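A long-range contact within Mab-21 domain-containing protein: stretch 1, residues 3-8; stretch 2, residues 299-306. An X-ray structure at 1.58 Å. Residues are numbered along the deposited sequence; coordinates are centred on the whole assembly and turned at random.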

ATOM      1  N   GLU A   3     -19.449  22.494  14.840  1.00 51.32           N
ATOM      2  CA  GLU A   3     -19.234  21.556  13.744  1.00 47.03           C
ATOM      3  C   GLU A   3     -17.767  21.479  13.334  1.00 44.02           C
ATOM      4  O   GLU A   3     -17.449  21.466  12.145  1.00 48.96           O
ATOM      5  N   ASN A   4     -16.869  21.421  14.320  1.00 39.87           N
ATOM      6  CA  ASN A   4     -15.449  21.287  14.023  1.00 33.83           C
ATOM      7  C   ASN A   4     -14.764  20.252  14.909  1.00 25.89           C
ATOM      8  O   ASN A   4     -13.537  20.107  14.828  1.00 29.62           O
ATOM      9  N   ILE A   5     -15.519  19.516  15.729  1.00 29.38           N
ATOM     10  CA  ILE A   5     -14.919  18.581  16.680  1.00 26.17           C
ATOM     11  C   ILE A   5     -14.096  17.527  15.952  1.00 26.83           C
ATOM     12  O   ILE A   5     -12.951  17.240  16.324  1.00 25.25           O
ATOM     13  N   LEU A   6     -14.668  16.930  14.906  1.00 26.73           N
ATOM     14  CA  LEU A   6     -13.979  15.836  14.229  1.00 22.02           C
ATOM     15  C   LEU A   6     -12.776  16.339  13.443  1.00 24.53           C
ATOM     16  O   LEU A   6     -11.707  15.719  13.473  1.00 21.80           O
ATOM     17  N   ASN A   7     -12.925  17.472  12.751  1.00 24.67           N
ATOM     18  CA  ASN A   7     -11.801  18.053  12.022  1.00 25.19           C
ATOM     19  C   ASN A   7     -10.668  18.441  12.968  1.00 24.24           C
ATOM     20  O   ASN A   7      -9.489  18.299  12.625  1.00 24.12           O
ATOM     21  N   ASP A   8     -11.011  18.917  14.170  1.00 24.60           N
ATOM     22  CA  ASP A   8      -9.998  19.285  15.156  1.00 23.19           C
ATOM     23  C   ASP A   8      -9.241  18.059  15.661  1.00 25.04           C
ATOM     24  O   ASP A   8      -8.008  18.085  15.769  1.00 25.17           O
ATOM     25  N   LYS A 299     -21.506  15.917   2.604  1.00 24.18           N
ATOM     26  CA  LYS A 299     -22.227  16.145   3.845  1.00 23.72           C
ATOM     27  C   LYS A 299     -21.240  16.515   4.950  1.00 22.70           C
ATOM     28  O   LYS A 299     -20.023  16.533   4.753  1.00 24.22           O
ATOM     29  N   SER A 300     -21.772  16.845   6.123  1.00 25.53           N
ATOM     30  CA  SER A 300     -20.909  17.212   7.235  1.00 22.54           C
ATOM     31  C   SER A 300     -19.993  16.046   7.584  1.00 22.86           C
ATOM     32  O   SER A 300     -20.311  14.880   7.333  1.00 20.55           O
ATOM     33  N   LEU A 301     -18.828  16.371   8.145  1.00 20.29           N
ATOM     34  CA  LEU A 301     -17.923  15.312   8.574  1.00 20.77           C
ATOM     35  C   LEU A 301     -18.585  14.415   9.611  1.00 21.54           C
ATOM     36  O   LEU A 301     -18.403  13.191   9.589  1.00 19.75           O
ATOM     37  N   ARG A 302     -19.379  14.999  10.514  1.00 22.31           N
ATOM     38  CA  ARG A 302     -20.082  14.184  11.499  1.00 19.60           C
ATOM     39  C   ARG A 302     -21.024  13.195  10.823  1.00 21.26           C
ATOM     40  O   ARG A 302     -21.056  12.010  11.178  1.00 22.34           O
ATOM     41  N   GLU A 303     -21.795  13.658   9.832  1.00 21.43           N
ATOM     42  CA  GLU A 303     -22.757  12.765   9.195  1.00 19.91           C
ATOM     43  C   GLU A 303     -22.062  11.678   8.380  1.00 21.50           C
ATOM     44  O   GLU A 303     -22.479  10.512   8.411  1.00 20.65           O
ATOM     45  N   VAL A 304     -21.005  12.029   7.645  1.00 21.24           N
ATOM     46  CA  VAL A 304     -20.274  11.013   6.890  1.00 19.87           C
ATOM     47  C   VAL A 304     -19.644   9.999   7.840  1.00 20.48           C
ATOM     48  O   VAL A 304     -19.719   8.783   7.613  1.00 19.88           O
ATOM     49  N   PHE A 305     -19.019  10.481   8.916  1.00 20.08           N
ATOM     50  CA  PHE A 305     -18.403   9.580   9.889  1.00 20.28           C
ATOM     51  C   PHE A 305     -19.434   8.649  10.517  1.00 20.17           C
ATOM     52  O   PHE A 305     -19.231   7.430  10.575  1.00 18.10           O
ATOM     53  N   MET A 306     -20.546   9.206  11.006  1.00 22.14           N
ATOM     54  CA  MET A 306     -21.555   8.383  11.665  1.00 21.86           C
ATOM     55  C   MET A 306     -22.176   7.380  10.705  1.00 20.38           C
ATOM     56  O   MET A 306     -22.427   6.226  11.074  1.00 19.85           O
TER

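Glu 3 sets its CA-to-CB bond sideways to stretch 2, yet chi1 m and chi2 t bring its carboxylate nearer, with OE2 4.3 Å from Ser 300 CB. A water links the two residues: it lies 2.7 Å from Ser 300 OG, a hydrogen bond of undecided direction, and donates a weak one to Glu 3 OE2 at 3.5 Å. Ser 300 (chi1 p) also caps its own helix, its OG accepting from Glu 303 N at 3.0 Å with an N-H...O angle of 157°.

Asn 4 and Ile 5 make no contact with stretch 2; the CA-to-CB bond of Asn 4 points away, though the end of the side chain comes nearer, and that of Ile 5 points sideways.

Leu 6 carries the packing. Buried, pointing toward stretch 2 and in the m, t rotamer, it has 95 Å² covered, the largest share of any residue here. Its CB meets Leu 301 CD2 at 3.6 Å; Leu 301, whose CA-to-CB bond also points toward the other stretch, has chi1 t and chi2 p. Leu 6 CD1 lies 3.5 Å from Arg 302 CA and 4.0 Å from Phe 305 CB, so one methyl rests against two residues about a turn apart on the helix; it approaches the Phe 305 ring (chi1 t) obliquely. Arg 302, all t through chi3, starts toward stretch 1 but its end leads away.

Asn 7, sideways with chi1 t, adds a small contact: its N is 3.7 Å from Leu 301 CD2, and its side-chain CB is 4.4 Å from the same Leu 301 CD2. Asp 8 is out of reach. No direct hydrogen bond crosses the interface.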

ATOM      1  CB  GLU A   3     -20.079  21.938  12.527  1.00 56.56           C
ATOM      2  CG  GLU A   3     -21.552  21.614  12.654  1.00 56.72           C
ATOM      3  CD  GLU A   3     -22.222  21.453  11.300  1.00 63.34           C
ATOM      4  OE1 GLU A   3     -21.850  22.185  10.359  1.00 67.22           O
ATOM      5  OE2 GLU A   3     -23.118  20.589  11.175  1.00 62.05           O
ATOM      6  CB  ASN A   4     -14.746  22.647  14.154  1.00 37.68           C
ATOM      7  CG  ASN A   4     -13.382  22.667  13.497  1.00 38.26           C
ATOM      8  OD1 ASN A   4     -13.254  22.411  12.301  1.00 39.94           O
ATOM      9  ND2 ASN A   4     -12.351  22.970  14.278  1.00 39.44           N
ATOM     10  CB  ILE A   5     -16.007  17.929  17.551  1.00 29.75           C
ATOM     11  CG1 ILE A   5     -16.588  18.940  18.541  1.00 34.57           C
ATOM     12  CG2 ILE A   5     -15.448  16.714  18.278  1.00 31.44           C
ATOM     13  CD1 ILE A   5     -17.727  18.383  19.369  1.00 33.84           C
ATOM     14  CB  LEU A   6     -14.955  15.088  13.325  1.00 21.79           C
ATOM     15  CG  LEU A   6     -15.986  14.263  14.099  1.00 24.80           C
ATOM     16  CD1 LEU A   6     -17.007  13.665  13.161  1.00 28.66           C
ATOM     17  CD2 LEU A   6     -15.279  13.169  14.885  1.00 29.01           C
ATOM     18  CB  ASN A   7     -12.283  19.262  11.220  1.00 26.71           C
ATOM     19  CG  ASN A   7     -11.150  19.996  10.529  1.00 33.23           C
ATOM     20  OD1 ASN A   7     -10.874  21.162  10.824  1.00 37.70           O
ATOM     21  ND2 ASN A   7     -10.484  19.317   9.612  1.00 28.62           N
ATOM     22  CB  ASP A   8     -10.667  20.040  16.310  1.00 24.52           C
ATOM     23  CG  ASP A   8      -9.702  20.413  17.421  1.00 26.55           C
ATOM     24  OD1 ASP A   8      -8.742  21.170  17.162  1.00 31.14           O
ATOM     25  OD2 ASP A   8      -9.920  19.963  18.566  1.00 33.03           O
ATOM     26  CB  LYS A 299     -23.058  14.914   4.195  1.00 24.10           C
ATOM     27  CG  LYS A 299     -24.154  14.669   3.175  1.00 27.60           C
ATOM     28  CD  LYS A 299     -25.024  13.488   3.513  1.00 31.16           C
ATOM     29  CE  LYS A 299     -26.254  13.472   2.614  1.00 42.68           C
ATOM     30  NZ  LYS A 299     -27.327  12.577   3.127  1.00 45.34           N
ATOM     31  CB  SER A 300     -21.737  17.618   8.456  1.00 24.93           C
ATOM     32  OG  SER A 300     -22.331  16.493   9.088  1.00 24.50           O
ATOM     33  CB  LEU A 301     -16.621  15.905   9.114  1.00 19.50           C
ATOM     34  CG  LEU A 301     -15.561  14.874   9.529  1.00 17.93           C
ATOM     35  CD1 LEU A 301     -15.346  13.798   8.453  1.00 21.00           C
ATOM     36  CD2 LEU A 301     -14.246  15.565   9.851  1.00 19.19           C
ATOM     37  CB  ARG A 302     -20.848  15.073  12.477  1.00 21.90           C
ATOM     38  CG  ARG A 302     -21.482  14.287  13.613  1.00 20.87           C
ATOM     39  CD  ARG A 302     -22.316  15.178  14.500  1.00 23.98           C
ATOM     40  NE  ARG A 302     -23.054  14.402  15.488  1.00 28.14           N
ATOM     41  CZ  ARG A 302     -24.044  14.888  16.223  1.00 34.25           C
ATOM     42  NH1 ARG A 302     -24.433  16.147  16.108  1.00 31.81           N
ATOM     43  NH2 ARG A 302     -24.660  14.090  17.089  1.00 33.37           N
ATOM     44  CB  GLU A 303     -23.731  13.547   8.313  1.00 28.73           C
ATOM     45  CG  GLU A 303     -24.790  12.649   7.694  1.00 26.82           C
ATOM     46  CD  GLU A 303     -25.888  13.407   6.977  1.00 38.69           C
ATOM     47  OE1 GLU A 303     -25.855  14.658   6.962  1.00 30.42           O
ATOM     48  OE2 GLU A 303     -26.789  12.736   6.431  1.00 36.62           O
ATOM     49  CB  VAL A 304     -19.219  11.673   5.980  1.00 19.21           C
ATOM     50  CG1 VAL A 304     -18.382  10.608   5.257  1.00 18.65           C
ATOM     51  CG2 VAL A 304     -19.887  12.591   4.967  1.00 20.60           C
ATOM     52  CB  PHE A 305     -17.682  10.393  10.968  1.00 18.67           C
ATOM     53  CG  PHE A 305     -17.230   9.573  12.157  1.00 20.63           C
ATOM     54  CD1 PHE A 305     -16.168   8.687  12.046  1.00 19.37           C
ATOM     55  CD2 PHE A 305     -17.851   9.711  13.388  1.00 20.02           C
ATOM     56  CE1 PHE A 305     -15.748   7.938  13.134  1.00 20.04           C
ATOM     57  CE2 PHE A 305     -17.436   8.966  14.482  1.00 22.47           C
ATOM     58  CZ  PHE A 305     -16.385   8.080  14.356  1.00 19.81           C
ATOM     59  CB  MET A 306     -22.641   9.269  12.278  1.00 22.05           C
ATOM     60  CG  MET A 306     -22.185  10.059  13.495  1.00 23.57           C
ATOM     61  SD  MET A 306     -21.619   8.995  14.837  1.00 24.52           S
ATOM     62  CE  MET A 306     -23.077   7.991  15.091  1.00 25.03           C
TER
HETATM   63  O   HOH W   1     -23.948  17.222  11.129  1.00 31.54           O